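Local coordinates for protein GDP-L-fucose synthase (Campylobacter jejuni subsp. jejuni serotype O:2, PDB 7CXT) that binds NADPH and acts as a C4 reductase of GDP-6-OMe-4-keto-L-xylo-heptose, within the fucose synthase branch of the NAD(P)-dependent epimerase/dehydratase family, at residues A[63-68]-A[105-110]; A[161-166]-A[275-280]; A[167-172]-A[181-186]. All coordinates share one frame; numbering follows the deposited sequence.

Interaction 1. Residues A[63-68]-A[105-110]; sequences FLTAVL and VFFGSG. With NDP (NADPH dihydro-nicotinamide-adenine-dinucleotide phosphate), chain C.
Phe-107 reaches over to Leu-64 and Thr-65 where two neighbouring parallel strands begin to part beside NADPH. Its CB lies next to the nicotinamide ribose, 3.7 Å from NDP O3D. CG is placed anti to the carbonyl carbon (chi1 -67°), which turns the ring toward the end of the neighbouring strand. CD2 then brings the ring edge, in plane, to Leu-64 O at 3.6 Å, a polarised C-H facing a carbonyl, and CE2 meets Thr-65 CG2 at 3.9 Å. At the tip, CZ lies 3.8 Å from Val-105 CG1, set over one face near the rim. Threonine suits both sides: OG1 is bonded to Ala-12 O, while its methyl remains for the ring.

Farther back the strands are still paired, with Leu-64 N giving Val-105 O an almost straight hydrogen bond of 2.9 Å. Branched and aromatic residues fill both faces here: Phe-63 CD1 rests 4.0 Å from Val-105 CB, and Leu-64 CD2 lies 3.7 Å from Phe-106 CD1. Strands 61-64 and 103-109, joined by helix 78-98 as a Rossmann beta-alpha-beta unit, lie between strands 9-12 and 160-165; helix 245-258 packs on Phe-63, Val-105 and Phe-107, and helices 78-98 and 136-156 on Phe-106.

Interaction 2. Residues A[161-166]-A[275-280]; sequences ITLVLN and INIGTG. With NDP (NADPH dihydro-nicotinamide-adenine-dinucleotide phosphate), chain C.
Leu-163 and Ile-275 project together from adjacent parallel strands at the apolar centre, flank to flank, with Leu-163 CD2 3.8 Å from Ile-275 CB. Ile-275 also sends CD1 obliquely across to Ile-161 CG2, at 3.8 Å. Next along, Ile-277 straddles two partners: CG2 touches Leu-163 CB, while CG1, set between its own backbone N and carbonyl carbon (chi1 63°), meets Leu-165 CB at 3.8 Å. Beta-branched isoleucine fits such a place, offering a separate branch to each neighbour. Helix 245-258 covers this face, and Leu-165 CG goes on to approach C6N of the nicotinamide at 3.5 Å.

The backbone between them is that of the last pair in the parallel Rossmann sheet, strand 275-276 being outermost within the chain. Ile-275 N bonds to Thr-162 O, Val-164 N to Ile-275 O, and Ile-277 N to Val-164 O, each at 2.8 Å; the last two donors are tilted somewhat from the carbonyl plane.

The face of Val-164 and Asn-276 is mixed. Val-164 CB lies 3.6 Å from Asn-276 OD1, whose hydrogen-bond partner is Tyr-113 OH. Past the paired residues a water accepts from Asn-166 N and donates to Ile-277 O at 2.6 Å, bridging the diverging chains. Gly-278 follows, in a backbone conformation open to a residue without a side chain, and beyond it Glu-241 bonds both Asn-166 ND2 and Gly-280 N.

Interaction 3. Residues A[167-172]-A[181-186]; sequences NLYGTK and RVLPAL. With NDP (NADPH dihydro-nicotinamide-adenine-dinucleotide phosphate), chain C.
Tyr-169 and Leu-183 form the tightly packed end of this contact between a short strand and the first turn of a helix. Leu-183 CD2 sits over one face of the tyrosine ring in a CH-pi contact, 3.8 Å from the centroid and 14° off the normal. With chi1 at 73°, the ring folds back over its own main chain and comes alongside the leucine, so that one methyl of the branched leucine can press on the flat surface. Pro-184 CD closes in on Tyr-169 CB at 4.1 Å; proline suits the first turn of a helix, where no earlier carbonyl calls for its missing N-H. Leu-333, Phe-242 and Val-288 add to the apolar surroundings.

Strand 167-169 follows the last-but-one strand of the Rossmann sheet and pairs with strand 239-244, taking the chain into a second, mixed sheet while still lining the NADPH pocket. Its axis makes 48° with that of helix 182-186. At this crossing the backbone of Leu-168 faces two ways: N gives the nicotinamide carboxamide O7N of NADPH a hydrogen bond of 2.9 Å, while O accepts from a water that accepts from Leu-183 N at 2.7 Å, satisfying an amide of the helix's first turn.

Toward the partly exposed side the packing is looser, with no direct hydrogen bond between the segments: the Asn-167 side chain crosses that of Val-182 at van der Waals range. Arg-181, the N-cap residue, is instead buried at the cofactor; bent at chi3, it lays one guanidinium face toward O1N of the diphosphate, as its charge would suit, but is poorly ordered.

Interactions 1 and 2 are successive parts of one parallel sheet, their centres 11 Å apart. Strands 103-109 and 160-165 join them through probable hydrogen bonds from Phe-106 N to Ile-161 O (2.8 Å) and from Gly-108 N to Leu-163 O (2.6 Å). Interaction 3 starts where segment 161-166 stops, its centre about 17 Å from that of interaction 2; its nearest atoms stay about 6 Å from interaction 1. What unites all three is NADPH: 63-68 runs along the riboses, 167-172 holds the carboxamide, and Leu-165 and Ser-109, the latter predicted to be important for catalysis, approach the nicotinamide ring, the reactive end of the cofactor.

Interaction 1. Residues A[63-68]-A[105-110]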
loop_
_atom_site.group_PDB
_atom_site.type_symbol
_atom_site.label_atom_id
_atom_site.label_comp_id
_atom_site.label_asym_id
_atom_site.label_seq_id
_atom_site.Cartn_x
_atom_site.Cartn_y
_atom_site.Cartn_z
ATOM N N PHE A 63 -12.076 9.541 -13.262
ATOM C CA PHE A 63 -10.731 10.127 -13.257
ATOM C C PHE A 63 -10.431 10.481 -11.809
ATOM O O PHE A 63 -11.014 11.434 -11.280
ATOM C CB PHE A 63 -10.638 11.390 -14.118
ATOM C CG PHE A 63 -10.681 11.148 -15.590
ATOM C CD1 PHE A 63 -9.511 10.876 -16.298
ATOM C CD2 PHE A 63 -11.878 11.240 -16.283
ATOM C CE1 PHE A 63 -9.559 10.662 -17.667
ATOM C CE2 PHE A 63 -11.929 11.040 -17.649
ATOM C CZ PHE A 63 -10.768 10.760 -18.341
ATOM N N LEU A 64 -9.510 9.745 -11.175
ATOM C CA LEU A 64 -9.263 9.878 -9.724
ATOM C C LEU A 64 -8.064 10.798 -9.500
ATOM O O LEU A 64 -6.923 10.343 -9.421
ATOM C CB LEU A 64 -9.033 8.508 -9.073
ATOM C CG LEU A 64 -8.561 8.433 -7.608
ATOM C CD1 LEU A 64 -9.486 9.234 -6.656
ATOM C CD2 LEU A 64 -8.464 6.995 -7.147
ATOM N N THR A 65 -8.324 12.100 -9.364
ATOM C CA THR A 65 -7.248 13.058 -9.143
ATOM C C THR A 65 -7.070 13.467 -7.689
ATOM O O THR A 65 -6.054 14.094 -7.373
ATOM C CB THR A 65 -7.456 14.338 -9.987
ATOM O OG1 THR A 65 -8.430 15.193 -9.370
ATOM C CG2 THR A 65 -7.916 13.995 -11.397
ATOM N N ALA A 66 -8.015 13.148 -6.800
ATOM C CA ALA A 66 -7.933 13.645 -5.432
ATOM C C ALA A 66 -6.778 13.004 -4.665
ATOM O O ALA A 66 -6.576 11.788 -4.716
ATOM C CB ALA A 66 -9.243 13.390 -4.695
ATOM N N VAL A 67 -6.074 13.819 -3.881
ATOM C CA VAL A 67 -4.853 13.382 -3.207
ATOM C C VAL A 67 -4.620 14.319 -2.039
ATOM O O VAL A 67 -5.029 15.483 -2.072
ATOM C CB VAL A 67 -3.645 13.391 -4.187
ATOM C CG1 VAL A 67 -3.379 14.829 -4.682
ATOM C CG2 VAL A 67 -2.361 12.845 -3.550
ATOM N N LEU A 68 -3.951 13.811 -0.997
ATOM C CA LEU A 68 -3.282 14.689 -0.058
ATOM C C LEU A 68 -1.813 14.663 -0.442
ATOM O O LEU A 68 -1.149 13.631 -0.243
ATOM C CB LEU A 68 -3.476 14.211 1.385
ATOM C CG LEU A 68 -2.512 14.777 2.437
ATOM C CD1 LEU A 68 -2.592 16.310 2.505
ATOM C CD2 LEU A 68 -2.790 14.170 3.803
ATOM N N VAL A 105 -9.110 5.936 -14.353
ATOM C CA VAL A 105 -7.729 6.378 -14.476
ATOM C C VAL A 105 -7.282 6.918 -13.138
ATOM O O VAL A 105 -7.919 7.816 -12.577
ATOM C CB VAL A 105 -7.545 7.439 -15.576
ATOM C CG1 VAL A 105 -6.176 8.087 -15.416
ATOM C CG2 VAL A 105 -7.646 6.788 -16.935
ATOM N N PHE A 106 -6.182 6.379 -12.638
ATOM C CA PHE A 106 -5.600 6.796 -11.379
ATOM C C PHE A 106 -4.252 7.430 -11.667
ATOM O O PHE A 106 -3.539 7.001 -12.579
ATOM C CB PHE A 106 -5.468 5.589 -10.427
ATOM C CG PHE A 106 -4.646 5.864 -9.210
ATOM C CD1 PHE A 106 -4.987 6.895 -8.343
ATOM C CD2 PHE A 106 -3.530 5.088 -8.927
ATOM C CE1 PHE A 106 -4.214 7.158 -7.219
ATOM C CE2 PHE A 106 -2.760 5.325 -7.802
ATOM C CZ PHE A 106 -3.115 6.361 -6.930
ATOM N N PHE A 107 -3.900 8.469 -10.920
ATOM C CA PHE A 107 -2.644 9.162 -11.179
ATOM C C PHE A 107 -1.623 8.803 -10.111
ATOM O O PHE A 107 -1.884 8.945 -8.908
ATOM C CB PHE A 107 -2.864 10.665 -11.276
ATOM C CG PHE A 107 -3.680 11.050 -12.468
ATOM C CD1 PHE A 107 -3.076 11.260 -13.703
ATOM C CD2 PHE A 107 -5.050 11.141 -12.375
ATOM C CE1 PHE A 107 -3.835 11.588 -14.816
ATOM C CE2 PHE A 107 -5.817 11.473 -13.483
ATOM C CZ PHE A 107 -5.206 11.689 -14.712
ATOM N N GLY A 108 -0.475 8.289 -10.564
ATOM C CA GLY A 108 0.627 7.962 -9.687
ATOM C C GLY A 108 1.598 9.111 -9.553
ATOM O O GLY A 108 1.431 10.184 -10.128
ATOM N N SER A 109 2.669 8.854 -8.821
ATOM C CA SER A 109 3.675 9.864 -8.541
ATOM C C SER A 109 5.055 9.265 -8.711
ATOM O O SER A 109 5.272 8.095 -8.398
ATOM C CB SER A 109 3.547 10.416 -7.106
ATOM O OG SER A 109 4.685 11.193 -6.754
ATOM N N GLY A 110 6.003 10.101 -9.144
ATOM C CA GLY A 110 7.381 9.661 -9.259
ATOM C C GLY A 110 8.001 9.293 -7.928
ATOM O O GLY A 110 9.018 8.594 -7.898
HETATM P PA NDP C . -4.282 18.950 -6.054
HETATM O O1A NDP C . -3.710 18.788 -4.689
HETATM O O2A NDP C . -3.960 20.155 -6.896
HETATM O O5B NDP C . -5.919 18.877 -5.943
HETATM C C5B NDP C . -6.206 17.722 -5.235
HETATM C C4B NDP C . -7.739 17.704 -5.064
HETATM O O4B NDP C . -8.129 16.634 -4.208
HETATM C C3B NDP C . -8.163 19.050 -4.416
HETATM O O3B NDP C . -9.234 19.608 -5.135
HETATM C C2B NDP C . -8.660 18.587 -3.018
HETATM O O2B NDP C . -9.720 19.236 -2.589
HETATM C C1B NDP C . -9.119 17.140 -3.368
HETATM N N9A NDP C . -9.174 16.317 -2.174
HETATM C C8A NDP C . -8.120 15.973 -1.289
HETATM N N7A NDP C . -8.520 15.199 -0.283
HETATM C C5A NDP C . -9.925 15.032 -0.515
HETATM C C6A NDP C . -10.921 14.332 0.180
HETATM N N6A NDP C . -10.658 13.622 1.346
HETATM N N1A NDP C . -12.192 14.315 -0.261
HETATM C C2A NDP C . -12.437 15.039 -1.411
HETATM N N3A NDP C . -11.617 15.745 -2.180
HETATM C C4A NDP C . -10.328 15.727 -1.688
HETATM O O3 NDP C . -3.836 17.527 -6.768
HETATM P PN NDP C . -3.170 17.711 -8.225
HETATM O O1N NDP C . -1.858 18.377 -8.072
HETATM O O2N NDP C . -4.109 17.992 -9.379
HETATM O O5D NDP C . -2.614 16.088 -8.595
HETATM C C5D NDP C . -3.652 15.260 -8.931
HETATM C C4D NDP C . -3.063 13.868 -9.110
HETATM O O4D NDP C . -1.767 13.983 -9.765
HETATM C C3D NDP C . -2.767 13.246 -7.691
HETATM O O3D NDP C . -2.957 11.878 -7.762
HETATM C C2D NDP C . -1.277 13.563 -7.489
HETATM O O2D NDP C . -0.611 12.641 -6.667
HETATM C C1D NDP C . -0.789 13.358 -8.937
HETATM N N1N NDP C . 0.502 14.019 -9.106
HETATM C C2N NDP C . 0.615 15.414 -9.137
HETATM C C3N NDP C . 1.868 15.984 -9.009
HETATM C C7N NDP C . 2.010 17.440 -9.023
HETATM O O7N NDP C . 3.106 18.030 -9.092
HETATM N N7N NDP C . 0.852 18.202 -8.926
HETATM C C4N NDP C . 3.086 15.175 -8.830
HETATM C C5N NDP C . 2.859 13.742 -9.082
HETATM C C6N NDP C . 1.635 13.234 -9.209
HETATM P P2B NDP C . -9.391 20.716 -1.594
HETATM O O1X NDP C . -8.812 21.573 -2.671
HETATM O O2X NDP C . -10.824 21.019 -1.142
HETATM O O3X NDP C . -8.449 20.126 -0.587
#

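Interaction 2. Residues A[161-166]-A[275-280]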
loop_
_atom_site.group_PDB
_atom_site.type_symbol
_atom_site.label_atom_id
_atom_site.label_comp_id
_atom_site.label_asym_id
_atom_site.label_seq_id
_atom_site.Cartn_x
_atom_site.Cartn_y
_atom_site.Cartn_z
ATOM N N ILE A 161 -6.446 1.920 -14.830
ATOM C CA ILE A 161 -5.125 2.224 -15.378
ATOM C C ILE A 161 -4.445 3.309 -14.538
ATOM O O ILE A 161 -5.026 4.374 -14.289
ATOM C CB ILE A 161 -5.213 2.676 -16.851
ATOM C CG1 ILE A 161 -6.069 1.718 -17.692
ATOM C CG2 ILE A 161 -3.838 2.798 -17.446
ATOM C CD1 ILE A 161 -5.654 0.264 -17.609
ATOM N N THR A 162 -3.187 3.075 -14.181
ATOM C CA THR A 162 -2.392 4.045 -13.437
ATOM C C THR A 162 -1.436 4.769 -14.371
ATOM O O THR A 162 -0.664 4.131 -15.099
ATOM C CB THR A 162 -1.612 3.355 -12.314
ATOM O OG1 THR A 162 -2.540 2.759 -11.402
ATOM C CG2 THR A 162 -0.727 4.362 -11.558
ATOM N N LEU A 163 -1.483 6.095 -14.341
ATOM C CA LEU A 163 -0.568 6.944 -15.086
ATOM C C LEU A 163 0.287 7.695 -14.079
ATOM O O LEU A 163 -0.249 8.356 -13.177
ATOM C CB LEU A 163 -1.326 7.929 -15.988
ATOM C CG LEU A 163 -2.356 7.294 -16.929
ATOM C CD1 LEU A 163 -3.100 8.353 -17.769
ATOM C CD2 LEU A 163 -1.672 6.273 -17.836
ATOM N N VAL A 164 1.606 7.584 -14.211
ATOM C CA VAL A 164 2.533 8.098 -13.205
ATOM C C VAL A 164 3.228 9.335 -13.749
ATOM O O VAL A 164 3.826 9.287 -14.833
ATOM C CB VAL A 164 3.561 7.027 -12.802
ATOM C CG1 VAL A 164 4.349 7.490 -11.587
ATOM C CG2 VAL A 164 2.851 5.698 -12.556
ATOM N N LEU A 165 3.203 10.426 -12.980
ATOM C CA LEU A 165 3.821 11.671 -13.424
ATOM C C LEU A 165 4.699 12.256 -12.326
ATOM O O LEU A 165 4.600 11.871 -11.153
ATOM C CB LEU A 165 2.785 12.717 -13.841
ATOM C CG LEU A 165 1.868 13.171 -12.698
ATOM C CD1 LEU A 165 1.536 14.638 -12.870
ATOM C CD2 LEU A 165 0.593 12.334 -12.668
ATOM N N ASN A 166 5.576 13.195 -12.725
ATOM C CA ASN A 166 6.491 13.835 -11.777
ATOM C C ASN A 166 6.003 15.191 -11.269
ATOM O O ASN A 166 5.506 15.271 -10.146
ATOM C CB ASN A 166 7.886 13.953 -12.381
ATOM C CG ASN A 166 8.670 12.661 -12.240
ATOM O OD1 ASN A 166 8.604 12.003 -11.194
ATOM N ND2 ASN A 166 9.360 12.258 -13.300
ATOM N N ILE A 275 1.689 3.112 -16.255
ATOM C CA ILE A 275 2.302 3.768 -17.404
ATOM C C ILE A 275 2.836 5.121 -16.958
ATOM O O ILE A 275 2.110 5.898 -16.331
ATOM C CB ILE A 275 1.298 3.942 -18.561
ATOM C CG1 ILE A 275 0.425 2.692 -18.737
ATOM C CG2 ILE A 275 2.035 4.290 -19.861
ATOM C CD1 ILE A 275 -0.789 2.934 -19.686
ATOM N N ASN A 276 4.110 5.387 -17.245
ATOM C CA ASN A 276 4.652 6.717 -17.007
ATOM C C ASN A 276 4.120 7.681 -18.047
ATOM O O ASN A 276 3.995 7.332 -19.225
ATOM C CB ASN A 276 6.176 6.708 -17.071
ATOM C CG ASN A 276 6.802 5.881 -15.990
ATOM O OD1 ASN A 276 6.267 5.765 -14.877
ATOM N ND2 ASN A 276 7.975 5.326 -16.287
ATOM N N ILE A 277 3.854 8.913 -17.618
ATOM C CA ILE A 277 3.467 9.987 -18.515
ATOM C C ILE A 277 4.356 11.175 -18.192
ATOM O O ILE A 277 4.906 11.291 -17.095
ATOM C CB ILE A 277 1.965 10.364 -18.405
ATOM C CG1 ILE A 277 1.618 10.906 -17.006
ATOM C CG2 ILE A 277 1.085 9.188 -18.795
ATOM C CD1 ILE A 277 0.155 11.439 -16.887
ATOM N N GLY A 278 4.498 12.054 -19.168
ATOM C CA GLY A 278 5.345 13.218 -19.013
ATOM C C GLY A 278 5.765 13.701 -20.387
ATOM O O GLY A 278 5.196 13.313 -21.400
ATOM N N THR A 279 6.767 14.572 -20.392
ATOM C CA THR A 279 7.294 15.076 -21.644
ATOM C C THR A 279 8.614 14.428 -22.040
ATOM O O THR A 279 9.098 14.686 -23.144
ATOM C CB THR A 279 7.471 16.593 -21.572
ATOM O OG1 THR A 279 8.446 16.916 -20.577
ATOM C CG2 THR A 279 6.159 17.264 -21.227
ATOM N N GLY A 280 9.220 13.632 -21.162
ATOM C CA GLY A 280 10.415 12.879 -21.487
ATOM C C GLY A 280 11.702 13.669 -21.425
ATOM O O GLY A 280 12.775 13.102 -21.664
HETATM P PA NDP C . -4.282 18.950 -6.054
HETATM O O1A NDP C . -3.710 18.788 -4.689
HETATM O O2A NDP C . -3.960 20.155 -6.896
HETATM O O5B NDP C . -5.919 18.877 -5.943
HETATM C C5B NDP C . -6.206 17.722 -5.235
HETATM C C4B NDP C . -7.739 17.704 -5.064
HETATM O O4B NDP C . -8.129 16.634 -4.208
HETATM C C3B NDP C . -8.163 19.050 -4.416
HETATM O O3B NDP C . -9.234 19.608 -5.135
HETATM C C2B NDP C . -8.660 18.587 -3.018
HETATM O O2B NDP C . -9.720 19.236 -2.589
HETATM C C1B NDP C . -9.119 17.140 -3.368
HETATM N N9A NDP C . -9.174 16.317 -2.174
HETATM C C8A NDP C . -8.120 15.973 -1.289
HETATM N N7A NDP C . -8.520 15.199 -0.283
HETATM C C5A NDP C . -9.925 15.032 -0.515
HETATM C C6A NDP C . -10.921 14.332 0.180
HETATM N N6A NDP C . -10.658 13.622 1.346
HETATM N N1A NDP C . -12.192 14.315 -0.261
HETATM C C2A NDP C . -12.437 15.039 -1.411
HETATM N N3A NDP C . -11.617 15.745 -2.180
HETATM C C4A NDP C . -10.328 15.727 -1.688
HETATM O O3 NDP C . -3.836 17.527 -6.768
HETATM P PN NDP C . -3.170 17.711 -8.225
HETATM O O1N NDP C . -1.858 18.377 -8.072
HETATM O O2N NDP C . -4.109 17.992 -9.379
HETATM O O5D NDP C . -2.614 16.088 -8.595
HETATM C C5D NDP C . -3.652 15.260 -8.931
HETATM C C4D NDP C . -3.063 13.868 -9.110
HETATM O O4D NDP C . -1.767 13.983 -9.765
HETATM C C3D NDP C . -2.767 13.246 -7.691
HETATM O O3D NDP C . -2.957 11.878 -7.762
HETATM C C2D NDP C . -1.277 13.563 -7.489
HETATM O O2D NDP C . -0.611 12.641 -6.667
HETATM C C1D NDP C . -0.789 13.358 -8.937
HETATM N N1N NDP C . 0.502 14.019 -9.106
HETATM C C2N NDP C . 0.615 15.414 -9.137
HETATM C C3N NDP C . 1.868 15.984 -9.009
HETATM C C7N NDP C . 2.010 17.440 -9.023
HETATM O O7N NDP C . 3.106 18.030 -9.092
HETATM N N7N NDP C . 0.852 18.202 -8.926
HETATM C C4N NDP C . 3.086 15.175 -8.830
HETATM C C5N NDP C . 2.859 13.742 -9.082
HETATM C C6N NDP C . 1.635 13.234 -9.209
HETATM P P2B NDP C . -9.391 20.716 -1.594
HETATM O O1X NDP C . -8.812 21.573 -2.671
HETATM O O2X NDP C . -10.824 21.019 -1.142
HETATM O O3X NDP C . -8.449 20.126 -0.587
HETATM O O HOH W 1 6.108 13.134 -15.770
#

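Interaction 3. Residues A[167-172]-A[181-186]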
loop_
_atom_site.group_PDB
_atom_site.type_symbol
_atom_site.label_atom_id
_atom_site.label_comp_id
_atom_site.label_asym_id
_atom_site.label_seq_id
_atom_site.Cartn_x
_atom_site.Cartn_y
_atom_site.Cartn_z
ATOM N N ASN A 167 6.171 16.268 -12.025
ATOM C CA ASN A 167 5.730 17.594 -11.594
ATOM C C ASN A 167 4.639 18.088 -12.525
ATOM O O ASN A 167 4.793 18.043 -13.748
ATOM C CB ASN A 167 6.864 18.626 -11.585
ATOM C CG ASN A 167 7.950 18.296 -10.593
ATOM O OD1 ASN A 167 8.994 17.735 -10.954
ATOM N ND2 ASN A 167 7.718 18.632 -9.344
ATOM N N LEU A 168 3.548 18.563 -11.944
ATOM C CA LEU A 168 2.422 19.103 -12.684
ATOM C C LEU A 168 2.460 20.625 -12.648
ATOM O O LEU A 168 2.873 21.235 -11.661
ATOM C CB LEU A 168 1.099 18.615 -12.083
ATOM C CG LEU A 168 -0.117 18.191 -12.909
ATOM C CD1 LEU A 168 -1.397 18.542 -12.148
ATOM C CD2 LEU A 168 -0.139 18.736 -14.329
ATOM N N TYR A 169 2.004 21.234 -13.734
ATOM C CA TYR A 169 1.677 22.648 -13.745
ATOM C C TYR A 169 0.570 22.816 -14.772
ATOM O O TYR A 169 0.252 21.891 -15.524
ATOM C CB TYR A 169 2.901 23.529 -14.060
ATOM C CG TYR A 169 3.347 23.486 -15.503
ATOM C CD1 TYR A 169 3.990 22.372 -16.020
ATOM C CD2 TYR A 169 3.145 24.577 -16.351
ATOM C CE1 TYR A 169 4.416 22.331 -17.338
ATOM C CE2 TYR A 169 3.564 24.538 -17.671
ATOM C CZ TYR A 169 4.188 23.418 -18.159
ATOM O OH TYR A 169 4.581 23.388 -19.472
ATOM N N GLY A 170 -0.038 23.984 -14.795
ATOM C CA GLY A 170 -1.135 24.109 -15.733
ATOM C C GLY A 170 -1.586 25.535 -15.858
ATOM O O GLY A 170 -1.144 26.419 -15.120
ATOM N N THR A 171 -2.500 25.740 -16.806
ATOM C CA THR A 171 -2.961 27.090 -17.074
ATOM C C THR A 171 -3.637 27.675 -15.842
ATOM O O THR A 171 -3.437 28.851 -15.526
ATOM C CB THR A 171 -3.900 27.097 -18.285
ATOM O OG1 THR A 171 -3.180 26.676 -19.448
ATOM C CG2 THR A 171 -4.460 28.485 -18.534
ATOM N N LYS A 172 -4.356 26.841 -15.081
ATOM C CA LYS A 172 -5.056 27.304 -13.884
ATOM C C LYS A 172 -4.617 26.536 -12.641
ATOM O O LYS A 172 -5.451 25.949 -11.940
ATOM C CB LYS A 172 -6.575 27.170 -14.062
ATOM C CG LYS A 172 -7.108 27.705 -15.381
ATOM C CD LYS A 172 -8.635 27.704 -15.412
ATOM C CE LYS A 172 -9.164 27.915 -16.828
ATOM N NZ LYS A 172 -8.610 29.130 -17.487
ATOM N N ARG A 181 3.646 24.055 -4.964
ATOM C CA ARG A 181 4.034 23.327 -6.164
ATOM C C ARG A 181 5.129 24.084 -6.908
ATOM O O ARG A 181 5.093 25.311 -7.016
ATOM C CB ARG A 181 2.818 23.075 -7.052
ATOM C CG ARG A 181 2.190 21.713 -6.763
ATOM C CD ARG A 181 1.177 21.282 -7.806
ATOM N NE ARG A 181 -0.148 21.847 -7.555
ATOM C CZ ARG A 181 -1.045 21.308 -6.735
ATOM N NH1 ARG A 181 -2.225 21.888 -6.564
ATOM N NH2 ARG A 181 -0.760 20.189 -6.080
ATOM N N VAL A 182 6.099 23.336 -7.439
ATOM C CA VAL A 182 7.380 23.924 -7.838
ATOM C C VAL A 182 7.180 25.006 -8.900
ATOM O O VAL A 182 7.514 26.178 -8.690
ATOM C CB VAL A 182 8.340 22.828 -8.336
ATOM C CG1 VAL A 182 9.606 23.444 -8.923
ATOM C CG2 VAL A 182 8.669 21.860 -7.198
ATOM N N LEU A 183 6.690 24.614 -10.075
ATOM C CA LEU A 183 6.620 25.569 -11.179
ATOM C C LEU A 183 5.653 26.723 -10.908
ATOM O O LEU A 183 6.052 27.884 -11.121
ATOM C CB LEU A 183 6.319 24.830 -12.492
ATOM C CG LEU A 183 6.622 25.587 -13.793
ATOM C CD1 LEU A 183 7.810 26.532 -13.629
ATOM C CD2 LEU A 183 6.890 24.621 -14.950
ATOM N N PRO A 184 4.407 26.509 -10.466
ATOM C CA PRO A 184 3.559 27.675 -10.174
ATOM C C PRO A 184 4.157 28.622 -9.144
ATOM O O PRO A 184 4.050 29.849 -9.288
ATOM C CB PRO A 184 2.253 27.038 -9.678
ATOM C CG PRO A 184 2.205 25.718 -10.372
ATOM C CD PRO A 184 3.628 25.254 -10.461
ATOM N N ALA A 185 4.838 28.084 -8.135
ATOM C CA ALA A 185 5.392 28.950 -7.099
ATOM C C ALA A 185 6.567 29.758 -7.632
ATOM O O ALA A 185 6.690 30.954 -7.338
ATOM C CB ALA A 185 5.805 28.122 -5.884
ATOM N N LEU A 186 7.424 29.131 -8.448
ATOM C CA LEU A 186 8.507 29.881 -9.078
ATOM C C LEU A 186 7.950 31.007 -9.940
ATOM O O LEU A 186 8.486 32.124 -9.949
ATOM C CB LEU A 186 9.360 28.951 -9.942
ATOM C CG LEU A 186 10.813 28.591 -9.629
ATOM C CD1 LEU A 186 11.439 28.013 -10.895
ATOM C CD2 LEU A 186 11.592 29.776 -9.128
HETATM P PA NDP C . -4.282 18.950 -6.054
HETATM O O1A NDP C . -3.710 18.788 -4.689
HETATM O O2A NDP C . -3.960 20.155 -6.896
HETATM O O5B NDP C . -5.919 18.877 -5.943
HETATM C C5B NDP C . -6.206 17.722 -5.235
HETATM C C4B NDP C . -7.739 17.704 -5.064
HETATM O O4B NDP C . -8.129 16.634 -4.208
HETATM C C3B NDP C . -8.163 19.050 -4.416
HETATM O O3B NDP C . -9.234 19.608 -5.135
HETATM C C2B NDP C . -8.660 18.587 -3.018
HETATM O O2B NDP C . -9.720 19.236 -2.589
HETATM C C1B NDP C . -9.119 17.140 -3.368
HETATM N N9A NDP C . -9.174 16.317 -2.174
HETATM C C8A NDP C . -8.120 15.973 -1.289
HETATM N N7A NDP C . -8.520 15.199 -0.283
HETATM C C5A NDP C . -9.925 15.032 -0.515
HETATM C C6A NDP C . -10.921 14.332 0.180
HETATM N N6A NDP C . -10.658 13.622 1.346
HETATM N N1A NDP C . -12.192 14.315 -0.261
HETATM C C2A NDP C . -12.437 15.039 -1.411
HETATM N N3A NDP C . -11.617 15.745 -2.180
HETATM C C4A NDP C . -10.328 15.727 -1.688
HETATM O O3 NDP C . -3.836 17.527 -6.768
HETATM P PN NDP C . -3.170 17.711 -8.225
HETATM O O1N NDP C . -1.858 18.377 -8.072
HETATM O O2N NDP C . -4.109 17.992 -9.379
HETATM O O5D NDP C . -2.614 16.088 -8.595
HETATM C C5D NDP C . -3.652 15.260 -8.931
HETATM C C4D NDP C . -3.063 13.868 -9.110
HETATM O O4D NDP C . -1.767 13.983 -9.765
HETATM C C3D NDP C . -2.767 13.246 -7.691
HETATM O O3D NDP C . -2.957 11.878 -7.762
HETATM C C2D NDP C . -1.277 13.563 -7.489
HETATM O O2D NDP C . -0.611 12.641 -6.667
HETATM C C1D NDP C . -0.789 13.358 -8.937
HETATM N N1N NDP C . 0.502 14.019 -9.106
HETATM C C2N NDP C . 0.615 15.414 -9.137
HETATM C C3N NDP C . 1.868 15.984 -9.009
HETATM C C7N NDP C . 2.010 17.440 -9.023
HETATM O O7N NDP C . 3.106 18.030 -9.092
HETATM N N7N NDP C . 0.852 18.202 -8.926
HETATM C C4N NDP C . 3.086 15.175 -8.830
HETATM C C5N NDP C . 2.859 13.742 -9.082
HETATM C C6N NDP C . 1.635 13.234 -9.209
HETATM P P2B NDP C . -9.391 20.716 -1.594
HETATM O O1X NDP C . -8.812 21.573 -2.671
HETATM O O2X NDP C . -10.824 21.019 -1.142
HETATM O O3X NDP C . -8.449 20.126 -0.587
HETATM O O HOH W 2 5.444 22.287 -10.543
#